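Uncharacterized protein (PDB 3T8K) is of unknown function but folds into a row of ankyrin-type helical hairpins, a scaffold that commonly mediates protein-protein binding. Local coordinates at residues Thr77-Ile90 with Val118-Met132. Numbering follows the deposited sequence. Where two conformers were deposited one is given.
Sequences TLFFPLFQGGGNDI and VFKNIFNYFVDENEM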
# COMPACT_ATOMS: atom_id res chain seq x y z
N THR A 77 2.97 13.82 4.86
CA THR A 77 2.17 14.64 3.95
C THR A 77 1.35 13.80 2.98
O THR A 77 1.52 12.58 2.90
CB THR A 77 3.05 15.56 3.10
OG1 THR A 77 3.86 14.75 2.24
CG2 THR A 77 3.93 16.42 3.98
N LEU A 78 0.47 14.46 2.23
CA LEU A 78 -0.36 13.79 1.24
C LEU A 78 0.48 13.13 0.16
O LEU A 78 0.02 12.21 -0.52
CB LEU A 78 -1.34 14.77 0.60
CG LEU A 78 -2.37 15.34 1.59
CD1 LEU A 78 -3.35 16.20 0.83
CD2 LEU A 78 -3.09 14.22 2.31
N PHE A 79 1.72 13.59 -0.01
CA PHE A 79 2.55 13.04 -1.08
C PHE A 79 2.80 11.54 -0.93
O PHE A 79 3.00 10.84 -1.92
CB PHE A 79 3.87 13.80 -1.19
CG PHE A 79 3.73 15.18 -1.75
CD1 PHE A 79 3.39 15.37 -3.08
CD2 PHE A 79 3.93 16.29 -0.94
CE1 PHE A 79 3.27 16.65 -3.61
CE2 PHE A 79 3.81 17.57 -1.45
CZ PHE A 79 3.47 17.75 -2.80
N PHE A 80 2.81 11.03 0.31
CA PHE A 80 3.18 9.63 0.51
C PHE A 80 2.16 8.67 -0.08
O PHE A 80 2.51 7.84 -0.91
CB PHE A 80 3.45 9.32 1.98
CG PHE A 80 4.07 7.95 2.20
CD1 PHE A 80 5.39 7.71 1.83
CD2 PHE A 80 3.34 6.92 2.79
CE1 PHE A 80 5.97 6.46 2.04
CE2 PHE A 80 3.91 5.67 3.00
CZ PHE A 80 5.22 5.44 2.62
N PRO A 81 0.88 8.78 0.33
CA PRO A 81 -0.09 7.87 -0.28
C PRO A 81 -0.24 8.13 -1.76
O PRO A 81 -0.53 7.19 -2.51
CB PRO A 81 -1.39 8.15 0.49
CG PRO A 81 -1.18 9.48 1.15
CD PRO A 81 0.29 9.56 1.44
N LEU A 82 -0.06 9.38 -2.19
CA LEU A 82 -0.09 9.71 -3.62
C LEU A 82 0.91 8.86 -4.39
O LEU A 82 0.56 8.21 -5.37
CB LEU A 82 0.25 11.18 -3.83
CG LEU A 82 0.41 11.60 -5.30
CD1 LEU A 82 -0.90 11.47 -6.04
CD2 LEU A 82 0.90 13.03 -5.37
N PHE A 83 2.15 8.88 -3.93
CA PHE A 83 3.22 8.16 -4.63
C PHE A 83 3.21 6.65 -4.40
O PHE A 83 3.55 5.87 -5.30
CB PHE A 83 4.58 8.78 -4.31
CG PHE A 83 4.74 10.18 -4.83
CD1 PHE A 83 4.40 10.47 -6.15
CD2 PHE A 83 5.20 11.21 -4.01
CE1 PHE A 83 4.52 11.76 -6.65
CE2 PHE A 83 5.33 12.50 -4.50
CZ PHE A 83 4.99 12.78 -5.82
N GLN A 84 2.81 6.22 -3.20
CA GLN A 84 2.66 4.79 -2.94
C GLN A 84 1.63 4.14 -3.86
O GLN A 84 1.84 3.03 -4.35
CB GLN A 84 2.27 4.54 -1.48
CG GLN A 84 3.39 4.81 -0.51
CD GLN A 84 4.64 4.01 -0.84
OE1 GLN A 84 5.66 4.57 -1.21
NE2 GLN A 84 4.55 2.68 -0.70
N GLY A 85 0.51 4.82 -4.10
CA GLY A 85 -0.57 4.25 -4.88
C GLY A 85 -0.74 4.74 -6.30
O GLY A 85 -1.63 4.28 -7.01
N GLY A 86 0.12 5.65 -6.75
CA GLY A 86 -0.11 6.36 -8.01
C GLY A 86 0.53 5.80 -9.27
O GLY A 86 0.50 6.44 -10.32
N GLY A 87 1.08 4.59 -9.18
CA GLY A 87 1.85 4.01 -10.27
C GLY A 87 1.09 3.63 -11.54
O GLY A 87 1.68 3.59 -12.62
N ASN A 88 -0.20 3.36 -11.41
CA ASN A 88 -0.99 2.91 -12.57
C ASN A 88 -1.64 4.05 -13.35
O ASN A 88 -2.22 3.83 -14.42
CB ASN A 88 -2.05 1.90 -12.14
CG ASN A 88 -1.45 0.71 -11.42
OD1 ASN A 88 -1.76 0.46 -10.25
ND2 ASN A 88 -0.58 -0.03 -12.11
N ASP A 89 -1.54 5.27 -12.83
CA ASP A 89 -2.08 6.44 -13.50
C ASP A 89 -1.08 7.60 -13.43
O ASP A 89 -1.25 8.52 -12.64
CB ASP A 89 -3.40 6.85 -12.84
CG ASP A 89 -4.08 8.01 -13.55
OD1 ASP A 89 -3.62 8.40 -14.64
OD2 ASP A 89 -5.09 8.53 -13.02
N ILE A 90 -0.03 7.53 -14.25
CA ILE A 90 1.02 8.54 -14.19
C ILE A 90 0.50 9.94 -14.52
O ILE A 90 0.87 10.91 -13.87
CB ILE A 90 2.25 8.18 -15.08
CG1 ILE A 90 3.36 9.21 -14.89
CG2 ILE A 90 1.87 8.08 -16.55
CD1 ILE A 90 3.87 9.27 -13.47
N VAL A 118 9.76 11.19 0.23
CA VAL A 118 8.35 10.82 0.21
C VAL A 118 7.94 10.25 -1.15
O VAL A 118 6.94 9.53 -1.25
CB VAL A 118 7.46 12.03 0.59
CG1 VAL A 118 7.40 13.03 -0.55
CG2 VAL A 118 6.07 11.56 0.99
N PHE A 119 8.75 10.54 -2.17
CA PHE A 119 8.52 10.06 -3.53
C PHE A 119 9.32 8.81 -3.88
O PHE A 119 9.41 8.43 -5.04
CB PHE A 119 8.84 11.16 -4.56
CG PHE A 119 10.11 11.90 -4.28
CD1 PHE A 119 11.32 11.45 -4.78
CD2 PHE A 119 10.09 13.03 -3.48
CE1 PHE A 119 12.49 12.14 -4.50
CE2 PHE A 119 11.25 13.72 -3.19
CZ PHE A 119 12.45 13.27 -3.70
N LYS A 120 9.87 8.14 -2.88
CA LYS A 120 10.76 7.01 -3.17
C LYS A 120 10.11 5.96 -4.08
O LYS A 120 10.78 5.37 -4.93
CB LYS A 120 11.27 6.36 -1.90
CG LYS A 120 12.06 5.09 -2.16
CD LYS A 120 12.89 4.70 -0.94
CE LYS A 120 13.67 3.42 -1.20
NZ LYS A 120 14.70 3.19 -0.15
N ASN A 121 8.82 5.72 -3.90
CA ASN A 121 8.15 4.67 -4.67
C ASN A 121 8.10 4.95 -6.18
O ASN A 121 7.95 4.02 -6.97
CB ASN A 121 6.73 4.42 -4.15
CG ASN A 121 6.14 3.10 -4.64
OD1 ASN A 121 6.80 2.06 -4.61
ND2 ASN A 121 4.89 3.14 -5.08
N ILE A 122 8.22 6.21 -6.59
CA ILE A 122 8.07 6.48 -8.02
C ILE A 122 9.18 5.80 -8.81
O ILE A 122 9.03 5.52 -10.00
CB ILE A 122 8.00 7.99 -8.35
CG1 ILE A 122 9.38 8.65 -8.23
CG2 ILE A 122 6.95 8.67 -7.47
CD1 ILE A 122 9.39 10.10 -8.67
N PHE A 123 10.27 5.49 -8.12
CA PHE A 123 11.40 4.84 -8.78
C PHE A 123 11.14 3.35 -8.94
O PHE A 123 11.93 2.64 -9.56
CB PHE A 123 12.69 5.14 -8.03
CG PHE A 123 12.92 6.61 -7.82
CD1 PHE A 123 13.08 7.46 -8.91
CD2 PHE A 123 12.95 7.15 -6.55
CE1 PHE A 123 13.27 8.82 -8.72
CE2 PHE A 123 13.13 8.51 -6.35
CZ PHE A 123 13.30 9.34 -7.44
N ASN A 124 10.01 2.90 -8.40
CA ASN A 124 9.58 1.51 -8.56
C ASN A 124 8.56 1.36 -9.68
O ASN A 124 8.18 0.25 -10.04
CB ASN A 124 8.95 0.99 -7.27
CG ASN A 124 9.98 0.67 -6.23
OD1 ASN A 124 11.04 0.13 -6.53
ND2 ASN A 124 9.67 1.00 -4.98
N TYR A 125 8.10 2.49 -10.21
CA TYR A 125 7.04 2.46 -11.20
C TYR A 125 7.45 1.69 -12.45
O TYR A 125 8.55 1.86 -12.97
CB TYR A 125 6.63 3.88 -11.60
CG TYR A 125 5.82 4.64 -10.56
CD1 TYR A 125 5.44 4.05 -9.36
CD2 TYR A 125 5.43 5.95 -10.80
CE1 TYR A 125 4.69 4.76 -8.41
CE2 TYR A 125 4.70 6.66 -9.87
CZ TYR A 125 4.33 6.07 -8.68
OH TYR A 125 3.59 6.80 -7.78
N PHE A 126 6.54 0.84 -12.91
CA PHE A 126 6.73 0.15 -14.17
C PHE A 126 6.13 0.99 -15.29
O PHE A 126 5.12 0.63 -15.88
CB PHE A 126 6.09 -1.24 -14.15
CG PHE A 126 6.40 -2.06 -15.37
CD1 PHE A 126 7.62 -2.70 -15.49
CD2 PHE A 126 5.47 -2.18 -16.40
CE1 PHE A 126 7.91 -3.45 -16.62
CE2 PHE A 126 5.76 -2.93 -17.53
CZ PHE A 126 6.99 -3.57 -17.64
N VAL A 127 6.74 2.13 -15.55
CA VAL A 127 6.38 2.94 -16.71
C VAL A 127 7.64 3.54 -17.31
O VAL A 127 8.60 3.83 -16.60
CB VAL A 127 5.40 4.07 -16.35
CG1 VAL A 127 4.18 3.52 -15.65
CG2 VAL A 127 6.09 5.09 -15.49
N ASP A 128 7.63 3.71 -18.63
CA ASP A 128 8.79 4.28 -19.31
C ASP A 128 9.10 5.66 -18.74
O ASP A 128 8.21 6.49 -18.54
CB ASP A 128 8.54 4.36 -20.82
CG ASP A 128 9.81 4.57 -21.59
OD1 ASP A 128 10.46 3.56 -21.96
OD2 ASP A 128 10.19 5.74 -21.83
N GLU A 129 10.38 5.91 -18.48
CA GLU A 129 10.80 7.16 -17.88
C GLU A 129 10.42 8.39 -18.70
O GLU A 129 10.23 9.47 -18.14
CB GLU A 129 12.30 7.14 -17.62
CG GLU A 129 12.68 6.48 -16.32
CD GLU A 129 14.10 6.81 -15.92
OE1 GLU A 129 15.03 6.49 -16.69
OE2 GLU A 129 14.28 7.42 -14.85
N ASN A 130 10.34 8.23 -20.01
CA ASN A 130 9.86 9.32 -20.85
C ASN A 130 8.54 9.85 -20.29
O ASN A 130 8.28 11.06 -20.28
CB ASN A 130 9.67 8.86 -22.30
CG ASN A 130 9.51 10.01 -23.27
OD1 ASN A 130 10.32 10.94 -23.28
ND2 ASN A 130 8.45 9.97 -24.07
N GLU A 131 7.70 8.93 -19.82
CA GLU A 131 6.42 9.31 -19.22
C GLU A 131 6.59 9.96 -17.85
O GLU A 131 5.71 10.70 -17.40
CB GLU A 131 5.51 8.09 -19.12
CG GLU A 131 5.01 7.58 -20.46
CD GLU A 131 4.24 6.28 -20.35
OE1 GLU A 131 3.28 6.22 -19.55
OE2 GLU A 131 4.60 5.32 -21.06
N MSE A 132 7.72 9.70 -17.19
CA MSE A 132 7.96 10.20 -15.83
C MSE A 132 8.51 11.63 -15.84
O MSE A 132 8.56 12.28 -14.81
CB MSE A 132 8.96 9.30 -15.09
CG MSE A 132 8.53 7.84 -14.92
SE MSE A 132 6.97 7.71 -13.80
CE MSE A 132 7.75 8.42 -12.16
O HOH W 1 6.79 6.88 -2.16
O HOH W 2 3.74 0.95 -11.64
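Tyr-125 lays its ring flat against Gly-87, whose CA sits 3.5 Å from the Tyr-125 ring centroid and 14° off the normal, a CH-pi contact; Ile-122 CA covers the opposite face, and the selenium of Met-132 lies at the ring edge, in plane. The Phe-83 ring has Phe-119 CB over one face, 4.1 Å from the centroid, and Leu-82 CD2 over the other, toward the rim, while Val-118 O and Tyr-125 OH approach its edge. Ile-122 CG2 reaches Phe-83 CD1 obliquely at 3.4 Å. With chi1 at 74°, Val-118 turns CG2 to the Phe-80 ring edge, in plane, where it packs on Phe-80 CB at 3.6 Å.

Phe-83 O accepts two bonds, both donors tilted from its carbonyl plane: Tyr-125 OH at 2.6 Å and Asn-121 ND2 at 3.0 Å, nearly straight at 172°, with Phe-83 O in the amide plane of Asn-121. Asn-124 ND2 in turn donates to Asn-121 OD1, which fixes the rotation of that amide. A water joins Gln-84 OE1, Val-118 O and Asn-121 N. A phenylalanine in place of Tyr-125 would probably keep the CH-pi contact with Gly-87 CA but leave Phe-83 O with Asn-121 ND2 as its one donor across this contact.

Farther along, one of the two Ile-90 conformers brings CD1 to Met-132 SE, tying the start of helix 90-102 to helix 129-140, whose Leu-135 also touches Phe-83. The chemistry implies an interface apolar at its rings but pinned by Tyr-125, Asn-121 and a water around Phe-83 O and Gln-84.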